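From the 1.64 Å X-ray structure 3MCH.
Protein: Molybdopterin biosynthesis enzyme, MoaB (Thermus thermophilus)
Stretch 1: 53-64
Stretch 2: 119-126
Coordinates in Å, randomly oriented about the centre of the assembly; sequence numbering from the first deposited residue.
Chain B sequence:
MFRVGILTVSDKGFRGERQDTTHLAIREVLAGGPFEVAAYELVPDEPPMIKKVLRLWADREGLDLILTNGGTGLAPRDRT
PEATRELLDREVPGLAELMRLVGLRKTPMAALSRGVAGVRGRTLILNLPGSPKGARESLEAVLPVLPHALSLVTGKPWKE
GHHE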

# COMPACT_ATOMS: atom_id res chain seq x y z
N VAL B 53 1.87 20.37 16.31
CA VAL B 53 0.44 20.58 16.15
C VAL B 53 -0.32 19.26 16.16
O VAL B 53 -1.32 19.12 16.85
CB VAL B 53 0.12 21.33 14.83
CG1 VAL B 53 -1.39 21.46 14.65
CG2 VAL B 53 0.76 22.71 14.85
N LEU B 54 0.16 18.28 15.40
CA LEU B 54 -0.49 16.98 15.35
C LEU B 54 -0.51 16.35 16.74
O LEU B 54 -1.48 15.72 17.14
CB LEU B 54 0.22 16.05 14.37
CG LEU B 54 0.16 16.39 12.88
CD1 LEU B 54 0.93 15.34 12.09
CD2 LEU B 54 -1.30 16.45 12.42
N ARG B 55 0.58 16.54 17.48
CA ARG B 55 0.71 16.00 18.82
C ARG B 55 -0.31 16.66 19.74
O ARG B 55 -1.00 16.00 20.51
CB ARG B 55 2.13 16.25 19.35
CG ARG B 55 2.52 15.41 20.55
CD ARG B 55 3.82 15.91 21.16
NE ARG B 55 4.89 16.03 20.17
CZ ARG B 55 5.52 15.00 19.60
NH1 ARG B 55 6.48 15.22 18.71
NH2 ARG B 55 5.19 13.76 19.93
N LEU B 56 -0.38 17.99 19.65
CA LEU B 56 -1.30 18.79 20.46
C LEU B 56 -2.75 18.40 20.19
O LEU B 56 -3.51 18.10 21.11
CB LEU B 56 -1.12 20.27 20.13
CG LEU B 56 -0.61 21.24 21.20
CD1 LEU B 56 0.76 20.82 21.68
CD2 LEU B 56 -0.57 22.64 20.61
N TRP B 57 -3.12 18.41 18.91
CA TRP B 57 -4.48 18.09 18.50
C TRP B 57 -4.96 16.70 18.89
O TRP B 57 -6.11 16.51 19.27
CB TRP B 57 -4.61 18.28 16.99
CG TRP B 57 -4.64 19.72 16.57
CD1 TRP B 57 -4.39 20.82 17.36
CD2 TRP B 57 -4.94 20.23 15.27
NE1 TRP B 57 -4.53 21.97 16.63
CE2 TRP B 57 -4.87 21.64 15.35
CE3 TRP B 57 -5.26 19.64 14.04
CZ2 TRP B 57 -5.12 22.47 14.24
CZ3 TRP B 57 -5.51 20.46 12.95
CH2 TRP B 57 -5.44 21.85 13.06
N ALA B 58 -4.07 15.72 18.80
CA ALA B 58 -4.44 14.36 19.14
C ALA B 58 -4.35 14.11 20.64
O ALA B 58 -5.33 13.72 21.26
CB ALA B 58 -3.53 13.37 18.40
N ASP B 59 -3.18 14.35 21.20
CA ASP B 59 -2.93 14.11 22.62
C ASP B 59 -3.66 15.01 23.61
O ASP B 59 -4.20 14.52 24.60
CB ASP B 59 -1.43 14.17 22.90
CG ASP B 59 -0.64 13.15 22.10
OD1 ASP B 59 -1.27 12.34 21.37
OD2 ASP B 59 0.60 13.15 22.20
N ARG B 60 -3.68 16.31 23.35
CA ARG B 60 -4.34 17.22 24.28
C ARG B 60 -5.76 17.64 23.92
O ARG B 60 -6.66 17.54 24.76
CB ARG B 60 -3.48 18.47 24.49
CG ARG B 60 -4.01 19.36 25.60
CD ARG B 60 -2.97 20.37 26.03
NE ARG B 60 -2.65 21.32 24.98
CZ ARG B 60 -1.65 22.19 25.05
NH1 ARG B 60 -1.42 23.03 24.04
NH2 ARG B 60 -0.87 22.22 26.12
N GLU B 61 -5.96 18.11 22.70
CA GLU B 61 -7.29 18.54 22.27
C GLU B 61 -8.25 17.37 22.09
O GLU B 61 -9.47 17.53 22.18
CB GLU B 61 -7.21 19.35 20.97
CG GLU B 61 -6.34 20.59 21.06
CD GLU B 61 -6.67 21.47 22.25
OE1 GLU B 61 -7.87 21.67 22.53
OE2 GLU B 61 -5.73 21.97 22.91
N GLY B 62 -7.70 16.19 21.80
CA GLY B 62 -8.52 15.01 21.62
C GLY B 62 -9.40 15.00 20.39
O GLY B 62 -10.49 14.43 20.40
N LEU B 63 -8.93 15.61 19.31
CA LEU B 63 -9.72 15.63 18.08
C LEU B 63 -9.90 14.20 17.57
O LEU B 63 -9.06 13.33 17.81
CB LEU B 63 -9.05 16.49 17.01
CG LEU B 63 -8.89 17.97 17.36
CD1 LEU B 63 -8.24 18.69 16.19
CD2 LEU B 63 -10.24 18.60 17.68
N ASP B 64 -11.01 13.97 16.88
CA ASP B 64 -11.32 12.65 16.34
C ASP B 64 -10.68 12.43 14.99
O ASP B 64 -10.21 11.34 14.68
CB ASP B 64 -12.84 12.50 16.22
CG ASP B 64 -13.55 12.72 17.54
OD1 ASP B 64 -13.09 12.14 18.55
OD2 ASP B 64 -14.56 13.45 17.56
N VAL B 119 -3.53 6.09 12.82
CA VAL B 119 -4.13 6.44 14.10
C VAL B 119 -3.07 6.73 15.15
O VAL B 119 -2.04 6.07 15.20
CB VAL B 119 -5.02 5.28 14.62
CG1 VAL B 119 -5.55 5.58 16.02
CG2 VAL B 119 -6.17 5.04 13.64
N ARG B 120 -3.34 7.74 15.97
CA ARG B 120 -2.47 8.09 17.09
C ARG B 120 -3.47 8.23 18.23
O ARG B 120 -4.38 9.07 18.18
CB ARG B 120 -1.73 9.42 16.88
CG ARG B 120 -0.78 9.73 18.04
CD ARG B 120 -0.19 11.13 17.98
NE ARG B 120 0.49 11.46 19.23
CZ ARG B 120 1.68 10.99 19.61
NH1 ARG B 120 2.34 10.15 18.82
NH2 ARG B 120 2.20 11.35 20.78
N GLY B 121 -3.33 7.38 19.25
CA GLY B 121 -4.27 7.43 20.36
C GLY B 121 -5.66 7.10 19.85
O GLY B 121 -5.90 5.99 19.38
N ARG B 122 -6.57 8.06 19.94
CA ARG B 122 -7.93 7.86 19.46
C ARG B 122 -8.24 8.90 18.39
O ARG B 122 -9.36 9.40 18.30
CB ARG B 122 -8.93 7.97 20.61
CG ARG B 122 -9.06 6.68 21.42
CD ARG B 122 -9.83 6.93 22.70
NE ARG B 122 -9.04 7.70 23.65
CZ ARG B 122 -9.52 8.69 24.39
NH1 ARG B 122 -8.71 9.33 25.23
NH2 ARG B 122 -10.79 9.05 24.28
N THR B 123 -7.23 9.22 17.60
CA THR B 123 -7.36 10.21 16.53
C THR B 123 -6.93 9.64 15.18
O THR B 123 -5.85 9.07 15.06
CB THR B 123 -6.50 11.46 16.83
OG1 THR B 123 -6.86 12.00 18.11
CG2 THR B 123 -6.71 12.53 15.75
N LEU B 124 -7.80 9.79 14.18
CA LEU B 124 -7.49 9.33 12.84
C LEU B 124 -6.87 10.51 12.10
O LEU B 124 -7.41 11.61 12.13
CB LEU B 124 -8.76 8.88 12.12
CG LEU B 124 -8.63 8.35 10.69
CD1 LEU B 124 -7.77 7.09 10.66
CD2 LEU B 124 -10.02 8.07 10.14
N ILE B 125 -5.74 10.27 11.45
CA ILE B 125 -5.03 11.32 10.73
C ILE B 125 -4.83 10.94 9.26
O ILE B 125 -4.32 9.86 8.96
CB ILE B 125 -3.63 11.58 11.36
CG1 ILE B 125 -3.80 11.85 12.86
CG2 ILE B 125 -2.95 12.76 10.68
CD1 ILE B 125 -3.86 10.61 13.71
N LEU B 126 -5.26 11.83 8.37
CA LEU B 126 -5.11 11.62 6.93
C LEU B 126 -4.34 12.78 6.31
O LEU B 126 -4.63 13.94 6.62
CB LEU B 126 -6.48 11.52 6.24
CG LEU B 126 -7.23 10.18 6.24
CD1 LEU B 126 -7.55 9.74 7.65
CD2 LEU B 126 -8.50 10.35 5.43
O HOH W 1 -6.12 10.77 20.53
O HOH W 2 -11.18 10.73 19.79

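The strongest link is a two-pronged salt bridge. Arg-120 NE donates to Asp-59 OD1 at 2.9 Å and Arg-120 NH2 to Asp-59 OD2 at 2.8 Å, so the carboxylate lies along the edge of the guanidinium and both oxygens are used. Nearby, Arg-55 NH2 sits 3.9 Å from Arg-120 NH2, two like charges close together.

A helix and the loop after it lie against two strand segments joined by a turn, where Thr-123 N donates to Arg-120 O at 2.9 Å. Thr-123 supplies the second anchor. Thr-123 OG1 donates to Leu-63 O at 2.6 Å and accepts from water 1 at 2.8 Å; that water also donates to Ala-58 O and accepts from Arg-122 N, linking Ala-58 in the helix to the turn after Arg-120. One residue on, the join passes to the backbone: Leu-124 N donates to Asp-64 O at 2.9 Å, nearly straight at 171°. Water 2 donates to both Asp-64 OD1 and Arg-122 O.

Gly-62, with positive phi, leaves the helix just before these acceptors, Leu-63 O and Asp-64 O. Packing fills the rest. Ala-58 points toward the strand, and its small CB lies 4.0 Å from Arg-120 CD and 3.6 Å from Thr-123 OG1. Deeper, Leu-54 CD2 meets Ile-125 CG2 at 4.4 Å, a loose apolar contact.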